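Local coordinates for protein Dhd127_b (Synthetic construct, PDB 6DLM) that pairs as one designed helical hairpin with its partner chain DHD127_A to form a de novo coiled-coil heterodimer, at residues L49-R52 and S53-A57; E59-R62 and Q63-N67. All blocks are in the same frame, centred on the assembly; numbering follows the deposited sequence.

From the N terminus the chain runs up helix 7-37, turns, and comes back along helix 44-75, which carries both contacts. Neither closes a loop: in each, the two segments follow one another directly, and the pairing is between residues about one helical turn apart. Contact 1 (49-52 with 53-57) is complete before contact 2 (59-62 with 63-67) begins, so they stand in series, neither enclosing nor crossing the other, with centres about 15 Å apart. Both join a salt bridge nearer the surface to more buried polar groups. Through these residues the second helix meets helix 7-37 and the Dhd127_a chain at two successive levels of the bundle.

Contact 1: residues L49-R52 and S53-A57; sequences LVRR and SKEIA
Arg52, Ser53 and Arg51 give up most surface here, largely against the residues next in the helix. Arg52 does so mainly through its backbone: its carbonyl O takes the amide of Ile56 in a nearly straight bond (Ile56 N to Arg52 O 2.9 Å, 175° at the hydrogen), and CG1 of Ile56 rests against the same oxygen at 3.2 Å. The guanidinium of Arg52 turns back instead to Glu48, which also pairs with NH2 of Arg51. Ser53 grips the preceding turn twice. With OG beside its own backbone N (chi1 -68°), the hydroxyl donates to Leu49 O at 2.8 Å while Ser53 N donates to the same oxygen from the opposite face of the carbonyl plane. This helical carbonyl therefore serves two donors. On the outer surface the chain of Arg51 bends at chi3 (69°) and brings NH1 to Glu55 OE2, 3.0 Å away, in a salt bridge whose hydrogen bond is weak. The carboxylate oxygen lies at the guanidinium edge, with the two planes almost perpendicular. A water bridges the other ends, accepting from Arg51 NH2 and donating to Glu55 OE1. Val50 and Lys54 run side by side towards the Dhd127_a chain, where Glu30 of that chain pairs with the lysine. Ser53 packs on Leu25 and Thr28 of helix 7-37, hydrogen-bonds Gln29, and also touches Val26 of the Dhd127_a chain.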
loop_
_atom_site.group_PDB
_atom_site.type_symbol
_atom_site.label_atom_id
_atom_site.label_comp_id
_atom_site.label_asym_id
_atom_site.label_seq_id
_atom_site.Cartn_x
_atom_site.Cartn_y
_atom_site.Cartn_z
ATOM N N LEU B 49 -1.204 -6.258 -15.342
ATOM C CA LEU B 49 -1.484 -5.760 -13.989
ATOM C C LEU B 49 -0.234 -5.841 -13.102
ATOM O O LEU B 49 0.006 -4.961 -12.296
ATOM C CB LEU B 49 -2.638 -6.515 -13.339
ATOM C CG LEU B 49 -3.989 -6.305 -14.012
ATOM C CD1 LEU B 49 -5.003 -7.319 -13.517
ATOM C CD2 LEU B 49 -4.473 -4.882 -13.801
ATOM N N VAL B 50 0.522 -6.914 -13.243
ATOM C CA VAL B 50 1.761 -7.038 -12.504
ATOM C C VAL B 50 2.738 -5.932 -12.922
ATOM O O VAL B 50 3.316 -5.288 -12.074
ATOM C CB VAL B 50 2.428 -8.400 -12.748
ATOM C CG1 VAL B 50 3.866 -8.379 -12.252
ATOM C CG2 VAL B 50 1.637 -9.505 -12.079
ATOM N N ARG B 51 2.875 -5.695 -14.220
ATOM C CA ARG B 51 3.781 -4.654 -14.692
ATOM C C ARG B 51 3.365 -3.280 -14.158
ATOM O O ARG B 51 4.193 -2.536 -13.664
ATOM C CB ARG B 51 3.787 -4.616 -16.223
ATOM C CG ARG B 51 4.867 -3.741 -16.829
ATOM C CD ARG B 51 4.601 -3.456 -18.297
ATOM N NE ARG B 51 3.438 -2.598 -18.471
ATOM C CZ ARG B 51 3.431 -1.300 -18.206
ATOM N NH1 ARG B 51 4.531 -0.709 -17.773
ATOM N NH2 ARG B 51 2.332 -0.585 -18.376
ATOM N N ARG B 52 2.087 -2.952 -14.248
ATOM C CA ARG B 52 1.610 -1.694 -13.695
ATOM C C ARG B 52 1.810 -1.640 -12.169
ATOM O O ARG B 52 2.196 -0.612 -11.636
ATOM C CB ARG B 52 0.136 -1.478 -14.017
ATOM C CG ARG B 52 -0.192 -1.495 -15.494
ATOM C CD ARG B 52 -1.665 -1.187 -15.729
ATOM N NE ARG B 52 -2.009 -1.256 -17.141
ATOM C CZ ARG B 52 -3.222 -1.044 -17.630
ATOM N NH1 ARG B 52 -4.218 -0.750 -16.823
ATOM N NH2 ARG B 52 -3.429 -1.132 -18.931
ATOM N N SER B 53 1.577 -2.748 -11.486
ATOM C CA SER B 53 1.764 -2.753 -10.046
ATOM C C SER B 53 3.216 -2.408 -9.686
ATOM O O SER B 53 3.444 -1.635 -8.776
ATOM C CB SER B 53 1.394 -4.104 -9.457
ATOM O OG SER B 53 0.013 -4.337 -9.561
ATOM N N LYS B 54 4.170 -2.951 -10.424
ATOM C CA LYS B 54 5.557 -2.633 -10.158
ATOM C C LYS B 54 5.820 -1.125 -10.346
ATOM O O LYS B 54 6.519 -0.533 -9.541
ATOM C CB LYS B 54 6.477 -3.441 -11.065
ATOM C CG LYS B 54 6.557 -4.920 -10.732
ATOM C CD LYS B 54 7.503 -5.628 -11.689
ATOM C CE LYS B 54 7.568 -7.125 -11.459
ATOM N NZ LYS B 54 7.971 -7.845 -12.702
ATOM N N GLU B 55 5.275 -0.521 -11.397
ATOM C CA GLU B 55 5.465 0.912 -11.612
ATOM C C GLU B 55 4.867 1.745 -10.487
ATOM O O GLU B 55 5.498 2.657 -9.983
ATOM C CB GLU B 55 4.742 1.372 -12.880
ATOM C CG GLU B 55 5.367 0.996 -14.203
ATOM C CD GLU B 55 4.593 1.591 -15.370
ATOM O OE1 GLU B 55 3.359 1.760 -15.250
ATOM O OE2 GLU B 55 5.216 1.895 -16.405
ATOM N N ILE B 56 3.631 1.443 -10.129
ATOM C CA ILE B 56 2.982 2.175 -9.057
ATOM C C ILE B 56 3.715 1.987 -7.720
ATOM O O ILE B 56 3.965 2.954 -7.026
ATOM C CB ILE B 56 1.514 1.759 -8.911
ATOM C CG1 ILE B 56 0.783 1.945 -10.238
ATOM C CG2 ILE B 56 0.847 2.570 -7.821
ATOM C CD1 ILE B 56 -0.657 1.496 -10.201
ATOM N N ALA B 57 4.113 0.765 -7.407
ATOM C CA ALA B 57 4.844 0.507 -6.163
ATOM C C ALA B 57 6.159 1.293 -6.084
ATOM O O ALA B 57 6.529 1.754 -5.020
ATOM C CB ALA B 57 5.129 -0.975 -6.002
HETATM O O HOH W 1 2.585 2.313 -18.136
#

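Contact 2: residues E59-R62 and Q63-N67; sequences EIRR and QSDRN
Gln63 and Glu59, one turn apart, join through both backbone and side chain. Starting from the root of Gln63, CB sits 3.6 Å from Glu59 O, the carbonyl that also accepts the Gln63 amide. CG stands beside the backbone N (chi1 -70°), which keeps the chain over the preceding turn; this methylene lies near Glu59 O and OE1 and over one face of the Arg62 guanidinium. CD, next along the extended chain, lies 3.8 Å from Glu59 OE1, and at the tip NE2 donates to Glu59 OE1 at 2.9 Å with an angle of 172° at the hydrogen. The oxygen is close to the amide plane, but the carboxylate stands almost perpendicular to it. NE2 meets OE1 on the anti side; Arg62 grips Glu59 side-on from the syn side of both oxygens, NH2 reaching OE1 at 2.7 Å and NE reaching OE2 at 3.2 Å, all three donors somewhat off the carboxylate plane. Three side-chain bonds thus fix the carboxylate, and OE1 receives two of them. Around the helix, the Arg61 chain bends twice and brings its guanidinium edge to Asp65, the planes 59° apart: NH1 reaches the syn lone pair of Asp65 OD1 at 3.1 Å, while CD packs against OD2 at 3.2 Å. Arg61 NH2 makes a second salt bridge, to Glu23 of the Dhd127_a chain, and Ile60 and Ser64 pack on Val19 of that chain. Elsewhere the segments meet helix 7-37, Glu59 touching Leu21, Gln63 touching His17 and buried Asn67 hydrogen-bonding Ser14, a polar link between the hairpin helices.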
loop_
_atom_site.group_PDB
_atom_site.type_symbol
_atom_site.label_atom_id
_atom_site.label_comp_id
_atom_site.label_asym_id
_atom_site.label_seq_id
_atom_site.Cartn_x
_atom_site.Cartn_y
_atom_site.Cartn_z
ATOM N N GLU B 59 6.831 4.252 -7.433
ATOM C CA GLU B 59 6.443 5.620 -7.114
ATOM C C GLU B 59 5.950 5.741 -5.651
ATOM O O GLU B 59 6.240 6.715 -4.987
ATOM C CB GLU B 59 5.378 6.106 -8.091
ATOM C CG GLU B 59 4.905 7.530 -7.859
ATOM C CD GLU B 59 5.997 8.568 -8.045
ATOM O OE1 GLU B 59 5.737 9.740 -7.728
ATOM O OE2 GLU B 59 7.105 8.213 -8.491
ATOM N N ILE B 60 5.209 4.754 -5.177
ATOM C CA ILE B 60 4.750 4.783 -3.797
ATOM C C ILE B 60 5.942 4.775 -2.841
ATOM O O ILE B 60 5.952 5.528 -1.890
ATOM C CB ILE B 60 3.848 3.582 -3.472
ATOM C CG1 ILE B 60 2.468 3.771 -4.096
ATOM C CG2 ILE B 60 3.731 3.404 -1.974
ATOM C CD1 ILE B 60 1.701 2.486 -4.261
ATOM N N ARG B 61 6.933 3.940 -3.104
ATOM C CA ARG B 61 8.109 3.916 -2.253
ATOM C C ARG B 61 8.840 5.265 -2.286
ATOM O O ARG B 61 9.207 5.782 -1.251
ATOM C CB ARG B 61 9.033 2.768 -2.658
ATOM C CG ARG B 61 10.495 2.947 -2.292
ATOM C CD ARG B 61 10.758 2.834 -0.806
ATOM N NE ARG B 61 10.473 1.508 -0.270
ATOM C CZ ARG B 61 10.630 1.179 1.006
ATOM N NH1 ARG B 61 11.065 2.078 1.868
ATOM N NH2 ARG B 61 10.342 -0.038 1.421
ATOM N N ARG B 62 9.019 5.848 -3.460
ATOM C CA ARG B 62 9.690 7.139 -3.510
ATOM C C ARG B 62 8.915 8.218 -2.737
ATOM O O ARG B 62 9.507 8.956 -1.972
ATOM C CB ARG B 62 9.881 7.601 -4.955
ATOM C CG ARG B 62 10.546 8.960 -5.068
ATOM C CD ARG B 62 10.595 9.453 -6.502
ATOM N NE ARG B 62 9.304 9.950 -6.950
ATOM C CZ ARG B 62 8.835 11.145 -6.633
ATOM N NH1 ARG B 62 9.550 11.947 -5.867
ATOM N NH2 ARG B 62 7.651 11.532 -7.065
ATOM N N GLN B 63 7.604 8.308 -2.935
ATOM C CA GLN B 63 6.812 9.302 -2.207
ATOM C C GLN B 63 6.800 9.075 -0.694
ATOM O O GLN B 63 6.952 10.011 0.066
ATOM C CB GLN B 63 5.373 9.333 -2.708
ATOM C CG GLN B 63 5.245 9.916 -4.096
ATOM C CD GLN B 63 3.811 10.117 -4.532
ATOM O OE1 GLN B 63 2.904 10.204 -3.715
ATOM N NE2 GLN B 63 3.604 10.183 -5.834
ATOM N N SER B 64 6.624 7.828 -0.283
ATOM C CA SER B 64 6.615 7.498 1.130
ATOM C C SER B 64 7.950 7.846 1.796
ATOM O O SER B 64 7.962 8.451 2.848
ATOM C CB SER B 64 6.339 6.011 1.310
ATOM O OG SER B 64 6.448 5.628 2.656
ATOM N N ASP B 65 9.055 7.515 1.146
ATOM C CA ASP B 65 10.362 7.830 1.701
ATOM C C ASP B 65 10.493 9.346 1.904
ATOM O O ASP B 65 10.983 9.787 2.930
ATOM C CB ASP B 65 11.466 7.373 0.750
ATOM C CG ASP B 65 11.724 5.877 0.809
ATOM O OD1 ASP B 65 11.113 5.190 1.637
ATOM O OD2 ASP B 65 12.562 5.397 0.027
ATOM N N ARG B 66 10.031 10.118 0.933
ATOM C CA ARG B 66 10.080 11.568 1.039
ATOM C C ARG B 66 9.200 12.088 2.179
ATOM O O ARG B 66 9.614 12.939 2.943
ATOM C CB ARG B 66 9.654 12.193 -0.280
ATOM C CG ARG B 66 9.556 13.702 -0.249
ATOM C CD ARG B 66 8.133 14.151 -0.517
ATOM N NE ARG B 66 7.755 13.983 -1.911
ATOM C CZ ARG B 66 6.559 13.577 -2.322
ATOM N NH1 ARG B 66 5.669 13.109 -1.463
ATOM N NH2 ARG B 66 6.260 13.626 -3.604
ATOM N N ASN B 67 7.988 11.561 2.287
ATOM C CA ASN B 67 7.079 11.953 3.367
ATOM C C ASN B 67 7.645 11.603 4.745
ATOM O O ASN B 67 7.499 12.367 5.680
ATOM C CB ASN B 67 5.708 11.315 3.185
ATOM C CG ASN B 67 4.989 11.833 1.961
ATOM O OD1 ASN B 67 5.423 12.786 1.346
ATOM N ND2 ASN B 67 3.888 11.208 1.614
#